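Local coordinates for putative uncharacterized protein PH0242 (PDB 3VU1), which is the C-terminal globular domain of an archaeal oligosaccharyltransferase AglB, a largely beta-stranded structure that carries a calcium ion, at residues Y385-L391 / T423-I429; G373-V379 / E435-N441. One frame throughout, in Å; residues are numbered along the deposited sequence.

Contact 1: Y385-L391 / T423-I429; sequences YTADLYL and TKLKEGI
Strand 385-391 runs antiparallel to segment 423-429, which turns a corner at E427. The directions of 385-391 and 423-426 differ by 137°, with a closest axis approach of 4.5 Å. L391 N donates to T423 O (2.8 Å). L389 N donates to K426 O (3.0 Å) and L425 N to L389 O (2.7 Å). L425 (phi/psi -104/-27) and K426 both face L389, a classic beta bulge. A387 N donates to I429 O and I429 N to A387 O, both 2.8 Å. G428, at 59/39, makes a G1 bulge with I429 opposite A387. The two strands form a long bulged hairpin within the Peripheral 2 domain. Y390 and K424 are a non-hydrogen-bonded pair, CA to CA 4.3 Å. The Y390 ring (chi1 m, chi2 76°) therefore takes K424 CG over one face, a CH-pi contact 4.0 Å from the centroid. K424 is all-trans. Its NZ forms salt bridges to D388 OD1 (3.5 Å) and E427 OE2 (2.9 Å). D388 (chi1 m) accepts G428 N on OD2 (3.2 Å). L425 (mt) sits between L389 (tp) and L391 (mt): its CD1 lies 3.8 Å from L389 CD2 and 3.7 Å from L391 CD2. I429 (mt) packs on L389, CD1 to CB 3.8 Å. L389 and L425 also touch V440 of strand 434-443. T423 CG2 touches L391 CG at 3.9 Å.

Contact 2: G373-V379 / E435-N441; sequences GRLELKV and ENEIVVN
Backbone hydrogen bonds hold strands 373-379 and 435-441 together as a regular antiparallel pair. L375 N donates to V440 O (2.9 Å) and V440 N to L375 O (3.2 Å). L377 N donates to I438 O (3.0 Å) and I438 N to L377 O (2.8 Å). V379 N donates to N436 O (3.0 Å); the return bond from N436 N to V379 O (2.8 Å) is weak. N436 ND2 adds a weak bond to V379 O (3.4 Å) and also binds R432 O. The non-hydrogen-bonded pairs are R374-N441, E376-V439 and K378-E437. There is no bulge; closest axis approach is 4.6 Å, at 165°. At G373 (phi/psi 146/180) a CB would clash with the preceding carbonyl O. The face with R374, E376, K378, E437 and N441 is mostly polar, with V439 among them. K378 NZ makes a long salt bridge to E435 OE1 (3.8 Å). Within strand 373-379, R374 NH1 makes another to E376 OE2 (3.8 Å). The R374 guanidinium lies over V439 CG1, with NH2 at 3.3 Å. The other face is mostly apolar, with N436 at its end. L375 (tp) CD2 meets V440 (m) CG2 at 3.9 Å, L377 CD1 meets I438 CG2 at 3.8 Å, and V379 (p) CG1 meets I438 CD1 at 4.1 Å. Strand 336-356 pairs with the other edge of 372-381, while strands 385-401, 412-431 and 464-487 pack against the mostly apolar face.

How the contacts relate
From the N terminus, the chain first runs through 373-379, then enters strand 385-401 at 385-391. It returns along strand 412-431 through 423-429. There contact 1 closes the inner loop, 31 residues long. The next strand brings 435-441 back beside 373-379, and contact 2 closes the outer loop of 55 residues. Contact 1 therefore lies wholly within that loop; the two do not cross. Their centres are 11 Å apart. Side chains join them: L425 CD1 meets L375 CD2 at 3.6 Å, and L389 CD2 meets L377 CD1 at 4.0 Å. The hairpin 385-401/412-431 is thus packed against the pair 372-381/434-443.

Contact 1: Y385-L391 / T423-I429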
loop_
_atom_site.group_PDB
_atom_site.type_symbol
_atom_site.label_atom_id
_atom_site.label_comp_id
_atom_site.label_asym_id
_atom_site.label_seq_id
_atom_site.Cartn_x
_atom_site.Cartn_y
_atom_site.Cartn_z
ATOM N N TYR A 385 -8.573 11.950 21.762
ATOM C CA TYR A 385 -9.629 11.961 20.778
ATOM C C TYR A 385 -10.915 11.817 21.528
ATOM O O TYR A 385 -10.927 11.479 22.717
ATOM C CB TYR A 385 -9.557 10.761 19.825
ATOM C CG TYR A 385 -8.381 10.687 18.888
ATOM C CD1 TYR A 385 -7.283 9.872 19.194
ATOM C CD2 TYR A 385 -8.372 11.393 17.672
ATOM C CE1 TYR A 385 -6.199 9.775 18.332
ATOM C CE2 TYR A 385 -7.285 11.305 16.806
ATOM C CZ TYR A 385 -6.204 10.490 17.144
ATOM O OH TYR A 385 -5.120 10.361 16.309
ATOM N N THR A 386 -12.001 12.058 20.806
ATOM C CA THR A 386 -13.305 11.619 21.226
ATOM C C THR A 386 -13.775 10.580 20.218
ATOM O O THR A 386 -13.976 10.871 19.045
ATOM C CB THR A 386 -14.249 12.818 21.392
ATOM O OG1 THR A 386 -13.755 13.591 22.490
ATOM C CG2 THR A 386 -15.718 12.384 21.652
ATOM N N ALA A 387 -13.914 9.353 20.691
ATOM C CA ALA A 387 -14.205 8.225 19.821
ATOM C C ALA A 387 -15.599 7.665 20.028
ATOM O O ALA A 387 -16.197 7.830 21.075
ATOM C CB ALA A 387 -13.170 7.126 20.031
ATOM N N ASP A 388 -16.102 7.030 18.987
ATOM C CA ASP A 388 -17.201 6.102 19.070
ATOM C C ASP A 388 -16.594 4.695 18.968
ATOM O O ASP A 388 -15.567 4.506 18.292
ATOM C CB ASP A 388 -18.184 6.363 17.932
ATOM C CG ASP A 388 -18.896 7.709 18.067
ATOM O OD1 ASP A 388 -19.628 8.084 17.120
ATOM O OD2 ASP A 388 -18.719 8.386 19.118
ATOM N N LEU A 389 -17.191 3.726 19.667
ATOM C CA LEU A 389 -16.713 2.345 19.616
ATOM C C LEU A 389 -17.704 1.472 18.867
ATOM O O LEU A 389 -18.866 1.431 19.234
ATOM C CB LEU A 389 -16.493 1.814 21.023
ATOM C CG LEU A 389 -16.229 0.314 21.222
ATOM C CD1 LEU A 389 -15.009 -0.178 20.442
ATOM C CD2 LEU A 389 -16.134 -0.027 22.715
ATOM N N TYR A 390 -17.259 0.783 17.822
ATOM C CA TYR A 390 -18.155 -0.106 17.093
ATOM C C TYR A 390 -17.693 -1.548 17.160
ATOM O O TYR A 390 -16.542 -1.836 17.528
ATOM C CB TYR A 390 -18.232 0.261 15.605
ATOM C CG TYR A 390 -18.863 1.580 15.275
ATOM C CD1 TYR A 390 -18.169 2.779 15.474
ATOM C CD2 TYR A 390 -20.141 1.636 14.731
ATOM C CE1 TYR A 390 -18.746 3.994 15.154
ATOM C CE2 TYR A 390 -20.719 2.846 14.419
ATOM C CZ TYR A 390 -20.022 4.016 14.629
ATOM O OH TYR A 390 -20.603 5.219 14.316
ATOM N N LEU A 391 -18.591 -2.448 16.770
ATOM C CA LEU A 391 -18.182 -3.783 16.413
ATOM C C LEU A 391 -18.202 -3.808 14.905
ATOM O O LEU A 391 -19.214 -3.433 14.286
ATOM C CB LEU A 391 -19.111 -4.859 16.989
ATOM C CG LEU A 391 -19.147 -5.118 18.509
ATOM C CD1 LEU A 391 -19.944 -6.399 18.747
ATOM C CD2 LEU A 391 -17.768 -5.219 19.162
ATOM N N THR A 423 -22.574 -2.959 14.941
ATOM C CA THR A 423 -23.305 -2.231 15.951
ATOM C C THR A 423 -22.397 -1.217 16.627
ATOM O O THR A 423 -21.185 -1.430 16.741
ATOM C CB THR A 423 -23.882 -3.176 17.029
ATOM O OG1 THR A 423 -24.693 -2.419 17.925
ATOM C CG2 THR A 423 -22.766 -3.848 17.861
ATOM N N LYS A 424 -23.002 -0.124 17.086
ATOM C CA LYS A 424 -22.312 0.931 17.806
ATOM C C LYS A 424 -22.410 0.587 19.269
ATOM O O LYS A 424 -23.470 0.227 19.725
ATOM C CB LYS A 424 -23.020 2.252 17.540
ATOM C CG LYS A 424 -22.196 3.489 17.824
ATOM C CD LYS A 424 -22.924 4.660 17.194
ATOM C CE LYS A 424 -22.112 5.935 17.256
ATOM N NZ LYS A 424 -22.942 7.094 16.832
ATOM N N LEU A 425 -21.316 0.667 20.011
ATOM C CA LEU A 425 -21.347 0.238 21.406
ATOM C C LEU A 425 -21.376 1.387 22.386
ATOM O O LEU A 425 -21.862 1.225 23.502
ATOM C CB LEU A 425 -20.171 -0.682 21.753
ATOM C CG LEU A 425 -19.986 -2.059 21.124
ATOM C CD1 LEU A 425 -18.718 -2.688 21.685
ATOM C CD2 LEU A 425 -21.183 -2.964 21.347
ATOM N N LYS A 426 -20.833 2.531 21.988
ATOM C CA LYS A 426 -20.734 3.693 22.877
ATOM C C LYS A 426 -20.358 4.932 22.074
ATOM O O LYS A 426 -19.494 4.866 21.201
ATOM C CB LYS A 426 -19.697 3.436 23.987
ATOM C CG LYS A 426 -19.524 4.548 25.014
ATOM C CD LYS A 426 -20.668 4.613 26.020
ATOM C CE LYS A 426 -20.142 4.907 27.419
ATOM N NZ LYS A 426 -19.225 3.817 27.879
ATOM N N GLU A 427 -21.023 6.047 22.361
ATOM C CA GLU A 427 -20.682 7.333 21.773
ATOM C C GLU A 427 -19.788 8.069 22.749
ATOM O O GLU A 427 -19.823 7.799 23.937
ATOM C CB GLU A 427 -21.930 8.172 21.537
ATOM C CG GLU A 427 -22.825 7.679 20.421
ATOM C CD GLU A 427 -23.892 8.687 20.013
ATOM O OE1 GLU A 427 -24.150 9.656 20.777
ATOM O OE2 GLU A 427 -24.481 8.498 18.916
ATOM N N GLY A 428 -18.969 8.980 22.233
ATOM C CA GLY A 428 -18.250 9.951 23.049
ATOM C C GLY A 428 -17.318 9.450 24.116
ATOM O O GLY A 428 -17.253 10.028 25.188
ATOM N N ILE A 429 -16.579 8.384 23.833
ATOM C CA ILE A 429 -15.478 7.983 24.704
ATOM C C ILE A 429 -14.344 8.993 24.589
ATOM O O ILE A 429 -13.911 9.318 23.484
ATOM C CB ILE A 429 -14.932 6.592 24.347
ATOM C CG1 ILE A 429 -16.062 5.567 24.381
ATOM C CG2 ILE A 429 -13.797 6.214 25.296
ATOM C CD1 ILE A 429 -15.680 4.196 23.865
#

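Contact 2: G373-V379 / E435-N441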
loop_
_atom_site.group_PDB
_atom_site.type_symbol
_atom_site.label_atom_id
_atom_site.label_comp_id
_atom_site.label_asym_id
_atom_site.label_seq_id
_atom_site.Cartn_x
_atom_site.Cartn_y
_atom_site.Cartn_z
ATOM N N GLY A 373 -22.545 -9.301 26.843
ATOM C CA GLY A 373 -21.703 -9.138 28.052
ATOM C C GLY A 373 -20.760 -7.959 28.274
ATOM O O GLY A 373 -20.654 -7.053 27.459
ATOM N N ARG A 374 -20.082 -7.970 29.414
ATOM C CA ARG A 374 -19.090 -6.965 29.710
ATOM C C ARG A 374 -17.831 -7.232 28.906
ATOM O O ARG A 374 -17.274 -8.336 28.939
ATOM C CB ARG A 374 -18.790 -6.904 31.198
ATOM C CG ARG A 374 -19.598 -5.831 31.919
ATOM C CD ARG A 374 -19.369 -5.869 33.425
ATOM N NE ARG A 374 -17.950 -6.027 33.742
ATOM C CZ ARG A 374 -17.181 -5.065 34.239
ATOM N NH1 ARG A 374 -15.893 -5.306 34.484
ATOM N NH2 ARG A 374 -17.701 -3.868 34.498
ATOM N N LEU A 375 -17.416 -6.203 28.166
ATOM C CA LEU A 375 -16.272 -6.259 27.273
ATOM C C LEU A 375 -15.245 -5.316 27.820
ATOM O O LEU A 375 -15.573 -4.157 28.089
ATOM C CB LEU A 375 -16.701 -5.819 25.874
ATOM C CG LEU A 375 -15.677 -5.403 24.809
ATOM C CD1 LEU A 375 -14.884 -6.600 24.289
ATOM C CD2 LEU A 375 -16.384 -4.667 23.668
ATOM N N GLU A 376 -14.020 -5.815 28.001
ATOM C CA GLU A 376 -12.921 -5.030 28.578
ATOM C C GLU A 376 -11.722 -4.934 27.633
ATOM O O GLU A 376 -11.091 -5.942 27.306
ATOM C CB GLU A 376 -12.469 -5.613 29.915
ATOM C CG GLU A 376 -13.511 -5.569 31.030
ATOM C CD GLU A 376 -13.507 -6.837 31.888
ATOM O OE1 GLU A 376 -12.500 -7.094 32.603
ATOM O OE2 GLU A 376 -14.519 -7.589 31.831
ATOM N N LEU A 377 -11.421 -3.710 27.204
ATOM C CA LEU A 377 -10.343 -3.431 26.263
ATOM C C LEU A 377 -9.376 -2.475 26.901
ATOM O O LEU A 377 -9.772 -1.596 27.660
ATOM C CB LEU A 377 -10.868 -2.707 25.028
ATOM C CG LEU A 377 -12.024 -3.306 24.265
ATOM C CD1 LEU A 377 -12.891 -2.216 23.675
ATOM C CD2 LEU A 377 -11.487 -4.211 23.180
ATOM N N LYS A 378 -8.110 -2.640 26.562
ATOM C CA LYS A 378 -7.110 -1.641 26.823
ATOM C C LYS A 378 -6.544 -1.251 25.452
ATOM O O LYS A 378 -6.060 -2.099 24.685
ATOM C CB LYS A 378 -6.033 -2.184 27.783
ATOM C CG LYS A 378 -6.173 -1.714 29.231
ATOM C CD LYS A 378 -6.241 -2.845 30.275
ATOM C CE LYS A 378 -5.089 -3.855 30.213
ATOM N NZ LYS A 378 -3.734 -3.267 30.427
ATOM N N VAL A 379 -6.623 0.036 25.136
ATOM C CA VAL A 379 -6.189 0.532 23.836
ATOM C C VAL A 379 -5.246 1.722 23.967
ATOM O O VAL A 379 -5.423 2.554 24.857
ATOM C CB VAL A 379 -7.402 0.866 22.948
ATOM C CG1 VAL A 379 -8.287 1.913 23.597
ATOM C CG2 VAL A 379 -6.956 1.302 21.566
ATOM N N GLU A 435 -2.187 4.418 27.331
ATOM C CA GLU A 435 -3.168 3.359 27.518
ATOM C C GLU A 435 -4.500 3.891 28.027
ATOM O O GLU A 435 -4.536 4.873 28.762
ATOM C CB GLU A 435 -2.618 2.268 28.409
ATOM C CG GLU A 435 -1.329 1.689 27.846
ATOM C CD GLU A 435 -1.027 0.284 28.331
ATOM O OE1 GLU A 435 -1.891 -0.323 29.012
ATOM O OE2 GLU A 435 0.082 -0.214 28.016
ATOM N N ASN A 436 -5.588 3.256 27.584
ATOM C CA ASN A 436 -6.949 3.615 27.948
ATOM C C ASN A 436 -7.718 2.368 28.283
ATOM O O ASN A 436 -7.805 1.482 27.441
ATOM C CB ASN A 436 -7.655 4.264 26.768
ATOM C CG ASN A 436 -7.180 5.658 26.501
ATOM O OD1 ASN A 436 -7.780 6.621 26.978
ATOM N ND2 ASN A 436 -6.096 5.784 25.738
ATOM N N GLU A 437 -8.290 2.290 29.485
ATOM C CA GLU A 437 -9.125 1.137 29.847
ATOM C C GLU A 437 -10.564 1.412 29.501
ATOM O O GLU A 437 -11.086 2.476 29.813
ATOM C CB GLU A 437 -9.035 0.820 31.324
ATOM C CG GLU A 437 -7.768 0.112 31.745
ATOM C CD GLU A 437 -7.577 0.184 33.245
ATOM O OE1 GLU A 437 -8.479 -0.266 33.992
ATOM O OE2 GLU A 437 -6.528 0.703 33.678
ATOM N N ILE A 438 -11.204 0.452 28.849
ATOM C CA ILE A 438 -12.564 0.637 28.375
ATOM C C ILE A 438 -13.447 -0.532 28.782
ATOM O O ILE A 438 -13.073 -1.701 28.597
ATOM C CB ILE A 438 -12.609 0.910 26.845
ATOM C CG1 ILE A 438 -12.477 2.405 26.566
ATOM C CG2 ILE A 438 -13.921 0.456 26.224
ATOM C CD1 ILE A 438 -11.050 2.872 26.421
ATOM N N VAL A 439 -14.616 -0.192 29.342
ATOM C CA VAL A 439 -15.591 -1.177 29.792
ATOM C C VAL A 439 -16.990 -0.825 29.279
ATOM O O VAL A 439 -17.452 0.298 29.461
ATOM C CB VAL A 439 -15.608 -1.289 31.334
ATOM C CG1 VAL A 439 -16.440 -2.496 31.755
ATOM C CG2 VAL A 439 -14.187 -1.388 31.908
ATOM N N VAL A 440 -17.655 -1.779 28.628
ATOM C CA VAL A 440 -18.960 -1.529 27.997
ATOM C C VAL A 440 -19.761 -2.821 27.900
ATOM O O VAL A 440 -19.177 -3.918 27.907
ATOM C CB VAL A 440 -18.860 -0.887 26.567
ATOM C CG1 VAL A 440 -18.339 0.545 26.627
ATOM C CG2 VAL A 440 -18.024 -1.738 25.611
ATOM N N ASN A 441 -21.091 -2.681 27.813
ATOM C CA ASN A 441 -21.993 -3.807 27.537
ATOM C C ASN A 441 -22.126 -4.010 26.041
ATOM O O ASN A 441 -22.332 -3.048 25.289
ATOM C CB ASN A 441 -23.381 -3.582 28.148
ATOM C CG ASN A 441 -23.404 -3.748 29.665
ATOM O OD1 ASN A 441 -22.540 -4.405 30.268
ATOM N ND2 ASN A 441 -24.415 -3.158 30.289
#